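PDB 1ZU4: ftsY from Mycoplasma mycoides, which is the SRP receptor FtsY, an SRP54-type protein whose NG domain pairs a helical bundle domain with a domain of the P-loop NTPase clan. Local coordinates for residues Y128-E131 against K135-I138; F108-V113 against A123-Y128; D182-A187 against D193-D198; Q151-I156 against V164-A169. All coordinates share one frame; numbering follows the deposited sequence.

Overall arrangement
All four contacts pack a helix on the parallel part of one mixed sheet, in the P-loop NTPase-type domain. Contacts 1 and 2 share helix 118-131 and Tyr128, one reaching strand 136-140 and the other strand 106-111; together with contact 4 they lie on one face of the sheet. Contact 3 lies on the other face, where helix 176-189 meets strand 194-198. Contacts 1, 2 and 3 are buried and wholly apolar, made by alanine, branched aliphatic, methionine and aromatic side chains. Contact 4 rests on strand 164-167, an outermost strand of the sheet; it is only partly buried and adds a salt bridge, at its more exposed edge, to its aliphatic centre.

Contact 1 (Y128-E131 against K135-I138); sequences YYAE and KVLI
Val136 meets Tyr129 and Ala130 through one methyl, and its first torsion selects which: with CG1 set opposite the backbone N (chi1 -173°), CG2 takes the place beside that N and faces the helix. Tyr129 holds its ring beside its own backbone N (chi1 -73°), an arrangement in which the aromatic end leads away from the strand and leaves CB to do the touching. CG2 of Val136 lies 4.0 Å from CB of Tyr129. The same methyl approaches the helix backbone, 4.0 Å from N of Ala130, and sits more loosely beside Ala130 CB at 4.5 Å. Alanine suits this turn because its small CB leaves room for the Val136 methyl. The nearest CA pair is Ala130 and Lys135, 6.2 Å apart, Lys135 lying just ahead of the strand. The tyrosine ring is used elsewhere: CD2 of Tyr128 stands 3.6 Å above its plane, over its centre, and Phe100 stacks on it. Beyond the segments, Ala130 O accepts a hydrogen bond from Lys163 NZ, and Lys135 N bonds to Asp193 OD2. Val136, the first residue of the strand, packs back on the helix; a beta-branched residue suits an extended backbone. With no hydrogen bond or charge pair crossing between the segments, cohesion here is dispersive and hydrophobic, depending on the fit of one valine methyl to Tyr129 and Ala130.

Contact 2 (F108-V113 against A123-Y128); sequences FMLVGV and AKMANY
Met125 reaches down from helix 118-131 to Phe108 and Leu110 of strand 106-111, two elements arranged as the strand-loop-helix of a P-loop (Walker A) pattern, consistent with the P-loop NTPase clan. Gly112, where the strand gives way to that loop, has backbone angles (phi 138°, psi 170°) that a side chain would not tolerate, which accounts for glycine there. Along the helix, Ala123 comes first; Ala123 O accepts from Asn127 N, 3.1 Å away, while its small CB packs against Trp155. Lys124 reaches elsewhere, its NZ bonding to Lys292 O and its O receiving Tyr128 N. Next is Met125, whose CB points at the strand. Its long, flexible chain suits a helix-strand spacing at which the nearest CA atoms, those of Phe108 and Met125, are 9.9 Å apart. The bend about CG-SD (chi3 96°) swings the methyl toward the phenyl ring, and the two side chains cross at about a right angle. Ala126 then leans toward Leu196 of the neighbouring strand 194-198, and Tyr128 packs on Ala298 of strand 296-298. Phe108 and Leu110, both facing the helix from alternate positions of the strand, make a purely apolar floor. Leu110 CD2 lies 4.2 Å from the sulfur SD of Met125, and the methyl CE approaches the Phe108 ring obliquely, 3.6 Å from CD1 and 3.9 Å from CE1.

Contact 3 (D182-A187 against D193-D198); sequences DAIKKA and DLLLID
The helical turn carrying Ala183 and Ile184 lies over the extended backbone at Leu195, and it is closed by the bond from Ala187 N to Ala183 O, 2.8 Å long. Leu195 carries the strand's side of the contact with both of its branches. Its CG stands opposite the backbone N (chi1 176°), which holds the fork out toward the helix. One prong, CD1, meets CB of Ala183 at 3.9 Å; the other, CD2, meets CG1 of Ile184, also at 3.9 Å, the two side chains crossing at about a right angle. A forked leucine suits a place where two consecutive helix residues must be met at once, and alanine lets the helix settle close to the strand. Ile184 extends the apolar layer to Ile107 of strand 106-111, and Ala183 reaches Ala139 of strand 136-140. Leu194 and Leu196, by contrast, face helix 118-131 from the other side of the sheet. A mostly parallel sheet with helices on both faces, as here where strand 194-198 gives Leu195 to one and Leu194 and Leu196 to the other, is the three-layer alpha/beta/alpha sandwich of P-loop NTPases.

Contact 4 (Q151-I156 against V164-A169); sequences QLEEWI and VDLVKA
Leu166 occupies the middle of this contact, between Ile156, Leu152 and Glu153 of the helix. The segments belong to a beta-alpha-beta unit, strand 136-140, helix 146-156 and strand 164-167, and the axes of the segments 151-156 and 164-167 run nearly antiparallel, 156° apart and 9.3 Å at closest approach. Starting at its base, Leu166 CB lies 4.0 Å from CD1 of Ile156. CG, opposite the backbone N (chi1 -178°), carries the fork up to the helix. CD1 then meets Leu152 CB at 3.9 Å and the CD1 methyl of that leucine at 4.0 Å, while CD2 rests against the aliphatic CG of Glu153. Leucine suits the spot because its two methyls can touch two different helix residues, Leu152 and Glu153, at once. Nearer the start of the strand, Ile156 CD1 also touches Val164 CG1 at 3.9 Å, and Leu152 extends the apolar layer to Leu122 of helix 118-131. Asp165 turns its CB away from the helix, and its OD2 bonds to Tyr192 OH. Toward the more exposed edge the contact becomes polar: Glu153 is long enough to lay its methylene on Leu166 and still present its carboxylate to Lys168. These two side chains cross at about a right angle, and NZ of Lys168 donates to OE2 of Glu153 at 2.8 Å, meeting that oxygen nearly along its C-O axis.

Contact 1 (Y128-E131 against K135-I138)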
loop_
_atom_site.group_PDB
_atom_site.type_symbol
_atom_site.label_atom_id
_atom_site.label_comp_id
_atom_site.label_asym_id
_atom_site.label_seq_id
_atom_site.Cartn_x
_atom_site.Cartn_y
_atom_site.Cartn_z
ATOM N N TYR A 128 -4.064 -1.054 14.307
ATOM C CA TYR A 128 -5.098 -0.251 13.664
ATOM C C TYR A 128 -6.482 -0.788 13.999
ATOM O O TYR A 128 -7.411 -0.004 14.331
ATOM C CB TYR A 128 -4.882 -0.227 12.135
ATOM C CG TYR A 128 -5.913 0.540 11.328
ATOM C CD1 TYR A 128 -5.723 1.880 10.972
ATOM C CD2 TYR A 128 -7.064 -0.104 10.858
ATOM C CE1 TYR A 128 -6.706 2.558 10.184
ATOM C CE2 TYR A 128 -8.014 0.550 10.111
ATOM C CZ TYR A 128 -7.859 1.860 9.781
ATOM O OH TYR A 128 -8.861 2.435 8.994
ATOM N N TYR A 129 -6.656 -2.116 13.904
ATOM C CA TYR A 129 -7.960 -2.704 14.228
ATOM C C TYR A 129 -8.179 -2.812 15.736
ATOM O O TYR A 129 -9.312 -2.623 16.226
ATOM C CB TYR A 129 -8.154 -4.052 13.500
ATOM C CG TYR A 129 -8.392 -3.786 12.054
ATOM C CD1 TYR A 129 -7.356 -3.916 11.122
ATOM C CD2 TYR A 129 -9.616 -3.320 11.621
ATOM C CE1 TYR A 129 -7.537 -3.616 9.780
ATOM C CE2 TYR A 129 -9.830 -2.988 10.259
ATOM C CZ TYR A 129 -8.773 -3.148 9.350
ATOM O OH TYR A 129 -8.937 -2.821 8.017
ATOM N N ALA A 130 -7.110 -3.083 16.474
ATOM C CA ALA A 130 -7.203 -3.223 17.941
ATOM C C ALA A 130 -7.681 -1.922 18.572
ATOM O O ALA A 130 -8.556 -1.945 19.452
ATOM C CB ALA A 130 -5.867 -3.685 18.560
ATOM N N GLU A 131 -7.141 -0.796 18.093
ATOM C CA GLU A 131 -7.640 0.529 18.485
ATOM C C GLU A 131 -9.104 0.813 18.098
ATOM O O GLU A 131 -9.785 1.630 18.725
ATOM C CB GLU A 131 -6.690 1.621 17.976
ATOM C CG GLU A 131 -5.286 1.439 18.552
ATOM C CD GLU A 131 -4.676 2.700 19.183
ATOM O OE1 GLU A 131 -5.352 3.367 20.008
ATOM O OE2 GLU A 131 -3.495 2.992 18.890
ATOM N N LYS A 135 -10.855 -7.614 18.368
ATOM C CA LYS A 135 -9.997 -8.648 18.938
ATOM C C LYS A 135 -9.157 -9.286 17.815
ATOM O O LYS A 135 -9.706 -9.883 16.880
ATOM C CB LYS A 135 -10.861 -9.689 19.678
ATOM C CG LYS A 135 -10.118 -10.529 20.683
ATOM C CD LYS A 135 -11.006 -11.645 21.259
ATOM C CE LYS A 135 -10.147 -12.636 22.011
ATOM N NZ LYS A 135 -11.004 -13.585 22.778
ATOM N N VAL A 136 -7.835 -9.111 17.894
ATOM C CA VAL A 136 -6.923 -9.414 16.773
ATOM C C VAL A 136 -5.914 -10.507 17.100
ATOM O O VAL A 136 -5.274 -10.496 18.146
ATOM C CB VAL A 136 -6.140 -8.176 16.254
ATOM C CG1 VAL A 136 -5.328 -8.530 14.972
ATOM C CG2 VAL A 136 -7.090 -7.047 15.913
ATOM N N LEU A 137 -5.773 -11.439 16.161
ATOM C CA LEU A 137 -4.810 -12.515 16.279
ATOM C C LEU A 137 -3.864 -12.471 15.076
ATOM O O LEU A 137 -4.300 -12.271 13.968
ATOM C CB LEU A 137 -5.545 -13.856 16.318
ATOM C CG LEU A 137 -4.658 -15.100 16.521
ATOM C CD1 LEU A 137 -3.950 -15.091 17.887
ATOM C CD2 LEU A 137 -5.486 -16.370 16.356
ATOM N N ILE A 138 -2.570 -12.623 15.339
ATOM C CA ILE A 138 -1.529 -12.744 14.319
ATOM C C ILE A 138 -0.985 -14.181 14.275
ATOM O O ILE A 138 -0.735 -14.816 15.336
ATOM C CB ILE A 138 -0.352 -11.791 14.623
ATOM C CG1 ILE A 138 -0.807 -10.321 14.522
ATOM C CG2 ILE A 138 0.830 -12.038 13.711
ATOM C CD1 ILE A 138 0.064 -9.390 15.347
#

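Contact 2 (F108-V113 against A123-Y128)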
loop_
_atom_site.group_PDB
_atom_site.type_symbol
_atom_site.label_atom_id
_atom_site.label_comp_id
_atom_site.label_asym_id
_atom_site.label_seq_id
_atom_site.Cartn_x
_atom_site.Cartn_y
_atom_site.Cartn_z
ATOM N N PHE A 108 -6.879 -11.732 6.792
ATOM C CA PHE A 108 -6.057 -11.025 5.819
ATOM C C PHE A 108 -4.685 -11.656 5.786
ATOM O O PHE A 108 -4.070 -11.880 6.851
ATOM C CB PHE A 108 -5.826 -9.561 6.222
ATOM C CG PHE A 108 -7.051 -8.735 6.305
ATOM C CD1 PHE A 108 -6.976 -7.485 6.901
ATOM C CD2 PHE A 108 -8.286 -9.192 5.795
ATOM C CE1 PHE A 108 -8.124 -6.688 6.999
ATOM C CE2 PHE A 108 -9.433 -8.411 5.878
ATOM C CZ PHE A 108 -9.363 -7.160 6.430
ATOM N N MET A 109 -4.177 -11.921 4.593
ATOM C CA MET A 109 -2.750 -12.300 4.486
ATOM C C MET A 109 -1.859 -11.156 4.060
ATOM O O MET A 109 -2.237 -10.364 3.254
ATOM C CB MET A 109 -2.579 -13.406 3.465
ATOM C CG MET A 109 -3.474 -14.584 3.689
ATOM S SD MET A 109 -3.055 -15.795 2.461
ATOM C CE MET A 109 -3.593 -17.276 3.349
ATOM N N LEU A 110 -0.653 -11.082 4.571
ATOM C CA LEU A 110 0.283 -10.116 4.068
ATOM C C LEU A 110 1.333 -10.882 3.267
ATOM O O LEU A 110 1.767 -11.960 3.679
ATOM C CB LEU A 110 0.924 -9.333 5.180
ATOM C CG LEU A 110 0.169 -8.211 5.929
ATOM C CD1 LEU A 110 0.497 -6.927 5.328
ATOM C CD2 LEU A 110 -1.339 -8.382 6.072
ATOM N N VAL A 111 1.630 -10.378 2.073
ATOM C CA VAL A 111 2.556 -11.072 1.150
ATOM C C VAL A 111 3.549 -10.088 0.563
ATOM O O VAL A 111 3.394 -8.880 0.715
ATOM C CB VAL A 111 1.826 -11.787 -0.016
ATOM C CG1 VAL A 111 0.872 -12.858 0.501
ATOM C CG2 VAL A 111 1.119 -10.768 -0.967
ATOM N N GLY A 112 4.542 -10.623 -0.133
ATOM C CA GLY A 112 5.579 -9.837 -0.780
ATOM C C GLY A 112 6.935 -10.499 -0.586
ATOM O O GLY A 112 7.079 -11.462 0.198
ATOM N N VAL A 113 7.934 -9.982 -1.302
ATOM C CA VAL A 113 9.325 -10.430 -1.115
ATOM C C VAL A 113 9.841 -9.874 0.185
ATOM O O VAL A 113 9.583 -8.714 0.559
ATOM C CB VAL A 113 10.313 -9.981 -2.230
ATOM C CG1 VAL A 113 10.624 -8.521 -2.116
ATOM C CG2 VAL A 113 11.630 -10.748 -2.109
ATOM N N ALA A 123 2.086 -5.723 11.988
ATOM C CA ALA A 123 1.990 -5.182 13.355
ATOM C C ALA A 123 1.159 -3.886 13.425
ATOM O O ALA A 123 0.341 -3.726 14.329
ATOM C CB ALA A 123 3.390 -4.940 13.920
ATOM N N LYS A 124 1.361 -2.987 12.454
ATOM C CA LYS A 124 0.650 -1.728 12.375
ATOM C C LYS A 124 -0.810 -1.972 12.056
ATOM O O LYS A 124 -1.661 -1.306 12.609
ATOM C CB LYS A 124 1.282 -0.785 11.359
ATOM C CG LYS A 124 2.643 -0.267 11.872
ATOM C CD LYS A 124 3.271 0.708 10.955
ATOM C CE LYS A 124 4.666 1.081 11.494
ATOM N NZ LYS A 124 5.124 2.383 10.929
ATOM N N MET A 125 -1.081 -2.953 11.195
ATOM C CA MET A 125 -2.440 -3.325 10.908
ATOM C C MET A 125 -3.167 -3.933 12.091
ATOM O O MET A 125 -4.343 -3.643 12.278
ATOM C CB MET A 125 -2.499 -4.246 9.721
ATOM C CG MET A 125 -2.604 -3.479 8.398
ATOM S SD MET A 125 -3.092 -4.708 7.235
ATOM C CE MET A 125 -4.859 -4.533 7.162
ATOM N N ALA A 126 -2.503 -4.794 12.860
ATOM C CA ALA A 126 -3.118 -5.338 14.074
ATOM C C ALA A 126 -3.522 -4.200 15.052
ATOM O O ALA A 126 -4.653 -4.183 15.566
ATOM C CB ALA A 126 -2.148 -6.350 14.781
ATOM N N ASN A 127 -2.579 -3.301 15.310
ATOM C CA ASN A 127 -2.807 -2.101 16.133
ATOM C C ASN A 127 -3.956 -1.207 15.628
ATOM O O ASN A 127 -4.708 -0.678 16.436
ATOM C CB ASN A 127 -1.531 -1.228 16.246
ATOM C CG ASN A 127 -1.652 -0.161 17.350
ATOM O OD1 ASN A 127 -1.661 1.056 17.084
ATOM N ND2 ASN A 127 -1.794 -0.623 18.579
ATOM N N TYR A 128 -4.064 -1.054 14.307
ATOM C CA TYR A 128 -5.098 -0.251 13.664
ATOM C C TYR A 128 -6.482 -0.788 13.999
ATOM O O TYR A 128 -7.411 -0.004 14.331
ATOM C CB TYR A 128 -4.882 -0.227 12.135
ATOM C CG TYR A 128 -5.913 0.540 11.328
ATOM C CD1 TYR A 128 -5.723 1.880 10.972
ATOM C CD2 TYR A 128 -7.064 -0.104 10.858
ATOM C CE1 TYR A 128 -6.706 2.558 10.184
ATOM C CE2 TYR A 128 -8.014 0.550 10.111
ATOM C CZ TYR A 128 -7.859 1.860 9.781
ATOM O OH TYR A 128 -8.861 2.435 8.994
#

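Contact 3 (D182-A187 against D193-D198)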
loop_
_atom_site.group_PDB
_atom_site.type_symbol
_atom_site.label_atom_id
_atom_site.label_comp_id
_atom_site.label_asym_id
_atom_site.label_seq_id
_atom_site.Cartn_x
_atom_site.Cartn_y
_atom_site.Cartn_z
ATOM N N ASP A 182 -2.943 -23.816 13.742
ATOM C CA ASP A 182 -3.102 -23.438 15.150
ATOM C C ASP A 182 -3.864 -22.132 15.366
ATOM O O ASP A 182 -4.748 -22.047 16.243
ATOM C CB ASP A 182 -1.744 -23.385 15.851
ATOM C CG ASP A 182 -1.185 -24.781 16.106
ATOM O OD1 ASP A 182 -1.976 -25.770 16.070
ATOM O OD2 ASP A 182 0.035 -24.869 16.388
ATOM N N ALA A 183 -3.558 -21.136 14.552
ATOM C CA ALA A 183 -4.252 -19.823 14.650
ATOM C C ALA A 183 -5.761 -19.871 14.342
ATOM O O ALA A 183 -6.598 -19.256 15.048
ATOM C CB ALA A 183 -3.538 -18.808 13.743
ATOM N N ILE A 184 -6.123 -20.612 13.296
ATOM C CA ILE A 184 -7.509 -20.642 12.891
ATOM C C ILE A 184 -8.399 -21.210 13.981
ATOM O O ILE A 184 -9.496 -20.689 14.204
ATOM C CB ILE A 184 -7.711 -21.313 11.535
ATOM C CG1 ILE A 184 -7.954 -20.241 10.478
ATOM C CG2 ILE A 184 -8.872 -22.290 11.581
ATOM C CD1 ILE A 184 -9.427 -19.771 10.352
ATOM N N LYS A 185 -7.875 -22.242 14.655
ATOM C CA LYS A 185 -8.497 -22.921 15.768
ATOM C C LYS A 185 -8.782 -21.954 16.940
ATOM O O LYS A 185 -9.924 -21.817 17.390
ATOM C CB LYS A 185 -7.573 -24.082 16.199
ATOM C CG LYS A 185 -8.149 -25.003 17.291
ATOM C CD LYS A 185 -7.063 -25.870 17.926
ATOM C CE LYS A 185 -7.452 -26.258 19.371
ATOM N NZ LYS A 185 -8.727 -27.106 19.464
ATOM N N LYS A 186 -7.737 -21.285 17.425
ATOM C CA LYS A 186 -7.871 -20.245 18.433
ATOM C C LYS A 186 -8.858 -19.138 17.991
ATOM O O LYS A 186 -9.696 -18.700 18.781
ATOM C CB LYS A 186 -6.481 -19.640 18.681
ATOM C CG LYS A 186 -6.407 -18.595 19.716
ATOM C CD LYS A 186 -4.945 -18.419 20.122
ATOM C CE LYS A 186 -4.762 -17.293 21.090
ATOM N NZ LYS A 186 -5.643 -17.469 22.273
ATOM N N ALA A 187 -8.766 -18.703 16.733
ATOM C CA ALA A 187 -9.494 -17.511 16.281
ATOM C C ALA A 187 -10.985 -17.761 16.243
ATOM O O ALA A 187 -11.792 -16.904 16.661
ATOM C CB ALA A 187 -8.978 -17.006 14.913
ATOM N N ASP A 193 -11.916 -11.221 15.991
ATOM C CA ASP A 193 -12.513 -10.445 14.904
ATOM C C ASP A 193 -11.639 -10.422 13.655
ATOM O O ASP A 193 -12.137 -10.240 12.568
ATOM C CB ASP A 193 -12.736 -9.013 15.355
ATOM C CG ASP A 193 -13.702 -8.910 16.493
ATOM O OD1 ASP A 193 -14.822 -9.451 16.408
ATOM O OD2 ASP A 193 -13.318 -8.290 17.503
ATOM N N LEU A 194 -10.334 -10.577 13.827
ATOM C CA LEU A 194 -9.398 -10.513 12.710
ATOM C C LEU A 194 -8.225 -11.424 12.953
ATOM O O LEU A 194 -7.687 -11.497 14.059
ATOM C CB LEU A 194 -8.921 -9.077 12.496
ATOM C CG LEU A 194 -7.712 -8.767 11.603
ATOM C CD1 LEU A 194 -8.113 -8.987 10.170
ATOM C CD2 LEU A 194 -7.215 -7.309 11.839
ATOM N N LEU A 195 -7.869 -12.151 11.896
ATOM C CA LEU A 195 -6.671 -12.971 11.880
ATOM C C LEU A 195 -5.763 -12.374 10.808
ATOM O O LEU A 195 -6.151 -12.320 9.663
ATOM C CB LEU A 195 -6.989 -14.434 11.498
ATOM C CG LEU A 195 -5.777 -15.390 11.350
ATOM C CD1 LEU A 195 -4.866 -15.337 12.566
ATOM C CD2 LEU A 195 -6.295 -16.797 11.117
ATOM N N LEU A 196 -4.563 -11.971 11.189
ATOM C CA LEU A 196 -3.574 -11.500 10.225
ATOM C C LEU A 196 -2.527 -12.559 10.068
ATOM O O LEU A 196 -1.998 -13.048 11.064
ATOM C CB LEU A 196 -2.929 -10.191 10.721
ATOM C CG LEU A 196 -3.884 -8.975 10.698
ATOM C CD1 LEU A 196 -3.343 -7.836 11.570
ATOM C CD2 LEU A 196 -3.988 -8.467 9.312
ATOM N N ILE A 197 -2.226 -12.921 8.807
ATOM C CA ILE A 197 -1.251 -13.970 8.517
ATOM C C ILE A 197 -0.014 -13.449 7.806
ATOM O O ILE A 197 -0.073 -12.956 6.675
ATOM C CB ILE A 197 -1.862 -15.077 7.654
ATOM C CG1 ILE A 197 -3.125 -15.586 8.341
ATOM C CG2 ILE A 197 -0.794 -16.182 7.326
ATOM C CD1 ILE A 197 -3.947 -16.459 7.537
ATOM N N ASP A 198 1.116 -13.622 8.463
ATOM C CA ASP A 198 2.380 -13.295 7.907
ATOM C C ASP A 198 2.829 -14.452 7.038
ATOM O O ASP A 198 2.631 -15.608 7.381
ATOM C CB ASP A 198 3.384 -13.089 9.041
ATOM C CG ASP A 198 4.664 -12.419 8.580
ATOM O OD1 ASP A 198 5.566 -12.302 9.451
ATOM O OD2 ASP A 198 4.751 -11.996 7.382
#

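Contact 4 (Q151-I156 against V164-A169)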
loop_
_atom_site.group_PDB
_atom_site.type_symbol
_atom_site.label_atom_id
_atom_site.label_comp_id
_atom_site.label_asym_id
_atom_site.label_seq_id
_atom_site.Cartn_x
_atom_site.Cartn_y
_atom_site.Cartn_z
ATOM N N GLN A 151 10.473 -10.369 15.929
ATOM C CA GLN A 151 9.905 -9.030 15.738
ATOM C C GLN A 151 8.475 -8.941 16.237
ATOM O O GLN A 151 8.145 -8.047 17.009
ATOM C CB GLN A 151 9.948 -8.614 14.264
ATOM C CG GLN A 151 11.325 -8.275 13.758
ATOM C CD GLN A 151 11.392 -8.164 12.253
ATOM O OE1 GLN A 151 10.455 -7.671 11.604
ATOM N NE2 GLN A 151 12.508 -8.610 11.681
ATOM N N LEU A 152 7.626 -9.855 15.768
ATOM C CA LEU A 152 6.237 -9.896 16.190
ATOM C C LEU A 152 6.091 -9.955 17.715
ATOM O O LEU A 152 5.278 -9.218 18.301
ATOM C CB LEU A 152 5.521 -11.053 15.493
ATOM C CG LEU A 152 5.284 -10.759 14.013
ATOM C CD1 LEU A 152 4.664 -11.962 13.289
ATOM C CD2 LEU A 152 4.441 -9.487 13.815
ATOM N N GLU A 153 6.901 -10.811 18.352
ATOM C CA GLU A 153 6.944 -10.920 19.827
ATOM C C GLU A 153 7.313 -9.603 20.503
ATOM O O GLU A 153 6.675 -9.224 21.494
ATOM C CB GLU A 153 7.937 -11.980 20.279
ATOM C CG GLU A 153 7.410 -13.380 20.211
ATOM C CD GLU A 153 8.534 -14.359 20.197
ATOM O OE1 GLU A 153 9.658 -13.976 19.791
ATOM O OE2 GLU A 153 8.307 -15.511 20.596
ATOM N N GLU A 154 8.345 -8.944 19.968
ATOM C CA GLU A 154 8.776 -7.622 20.417
ATOM C C GLU A 154 7.587 -6.682 20.391
ATOM O O GLU A 154 7.121 -6.269 21.453
ATOM C CB GLU A 154 9.893 -7.059 19.530
ATOM C CG GLU A 154 10.616 -5.813 20.115
ATOM C CD GLU A 154 11.294 -4.934 19.040
ATOM O OE1 GLU A 154 11.643 -5.463 17.951
ATOM O OE2 GLU A 154 11.477 -3.706 19.290
ATOM N N TRP A 155 7.088 -6.392 19.180
ATOM C CA TRP A 155 5.982 -5.454 18.966
ATOM C C TRP A 155 4.784 -5.746 19.878
ATOM O O TRP A 155 4.102 -4.812 20.319
ATOM C CB TRP A 155 5.496 -5.496 17.513
ATOM C CG TRP A 155 6.344 -4.797 16.482
ATOM C CD1 TRP A 155 7.320 -5.356 15.722
ATOM C CD2 TRP A 155 6.241 -3.429 16.055
ATOM N NE1 TRP A 155 7.850 -4.426 14.860
ATOM C CE2 TRP A 155 7.209 -3.233 15.045
ATOM C CE3 TRP A 155 5.430 -2.348 16.432
ATOM C CZ2 TRP A 155 7.397 -2.000 14.405
ATOM C CZ3 TRP A 155 5.621 -1.115 15.791
ATOM C CH2 TRP A 155 6.596 -0.958 14.788
ATOM N N ILE A 156 4.534 -7.034 20.136
ATOM C CA ILE A 156 3.436 -7.497 20.989
ATOM C C ILE A 156 3.597 -6.968 22.412
ATOM O O ILE A 156 2.698 -6.313 22.949
ATOM C CB ILE A 156 3.359 -9.054 21.037
ATOM C CG1 ILE A 156 2.835 -9.637 19.713
ATOM C CG2 ILE A 156 2.523 -9.539 22.239
ATOM C CD1 ILE A 156 1.338 -9.600 19.533
ATOM N N VAL A 164 -4.378 -7.626 20.869
ATOM C CA VAL A 164 -3.632 -8.340 19.833
ATOM C C VAL A 164 -2.819 -9.475 20.450
ATOM O O VAL A 164 -1.942 -9.235 21.301
ATOM C CB VAL A 164 -2.645 -7.457 19.043
ATOM C CG1 VAL A 164 -1.954 -8.303 17.949
ATOM C CG2 VAL A 164 -3.318 -6.202 18.452
ATOM N N ASP A 165 -3.104 -10.689 19.977
ATOM C CA ASP A 165 -2.458 -11.930 20.411
ATOM C C ASP A 165 -1.702 -12.537 19.243
ATOM O O ASP A 165 -1.976 -12.189 18.096
ATOM C CB ASP A 165 -3.515 -12.922 20.906
ATOM C CG ASP A 165 -4.243 -12.426 22.147
ATOM O OD1 ASP A 165 -3.583 -11.788 22.994
ATOM O OD2 ASP A 165 -5.469 -12.660 22.264
ATOM N N LEU A 166 -0.758 -13.429 19.548
ATOM C CA LEU A 166 0.164 -14.042 18.563
ATOM C C LEU A 166 0.220 -15.548 18.703
ATOM O O LEU A 166 0.435 -16.069 19.823
ATOM C CB LEU A 166 1.595 -13.535 18.782
ATOM C CG LEU A 166 2.645 -14.059 17.788
ATOM C CD1 LEU A 166 2.559 -13.322 16.448
ATOM C CD2 LEU A 166 4.030 -13.949 18.358
ATOM N N VAL A 167 0.070 -16.235 17.573
ATOM C CA VAL A 167 0.344 -17.674 17.479
ATOM C C VAL A 167 1.618 -17.865 16.652
ATOM O O VAL A 167 1.806 -17.221 15.608
ATOM C CB VAL A 167 -0.878 -18.462 16.856
ATOM C CG1 VAL A 167 -0.541 -19.908 16.609
ATOM C CG2 VAL A 167 -2.088 -18.383 17.799
ATOM N N LYS A 168 2.499 -18.742 17.100
ATOM C CA LYS A 168 3.771 -18.947 16.386
ATOM C C LYS A 168 4.136 -20.438 16.366
ATOM O O LYS A 168 3.445 -21.247 16.964
ATOM C CB LYS A 168 4.894 -18.134 17.043
ATOM C CG LYS A 168 4.992 -18.329 18.552
ATOM C CD LYS A 168 6.306 -17.817 19.104
ATOM C CE LYS A 168 6.336 -17.897 20.617
ATOM N NZ LYS A 168 7.744 -18.169 21.067
ATOM N N ALA A 169 5.214 -20.765 15.665
ATOM C CA ALA A 169 5.812 -22.103 15.633
ATOM C C ALA A 169 6.659 -22.363 16.892
ATOM O O ALA A 169 7.402 -21.471 17.345
ATOM C CB ALA A 169 6.699 -22.209 14.403
#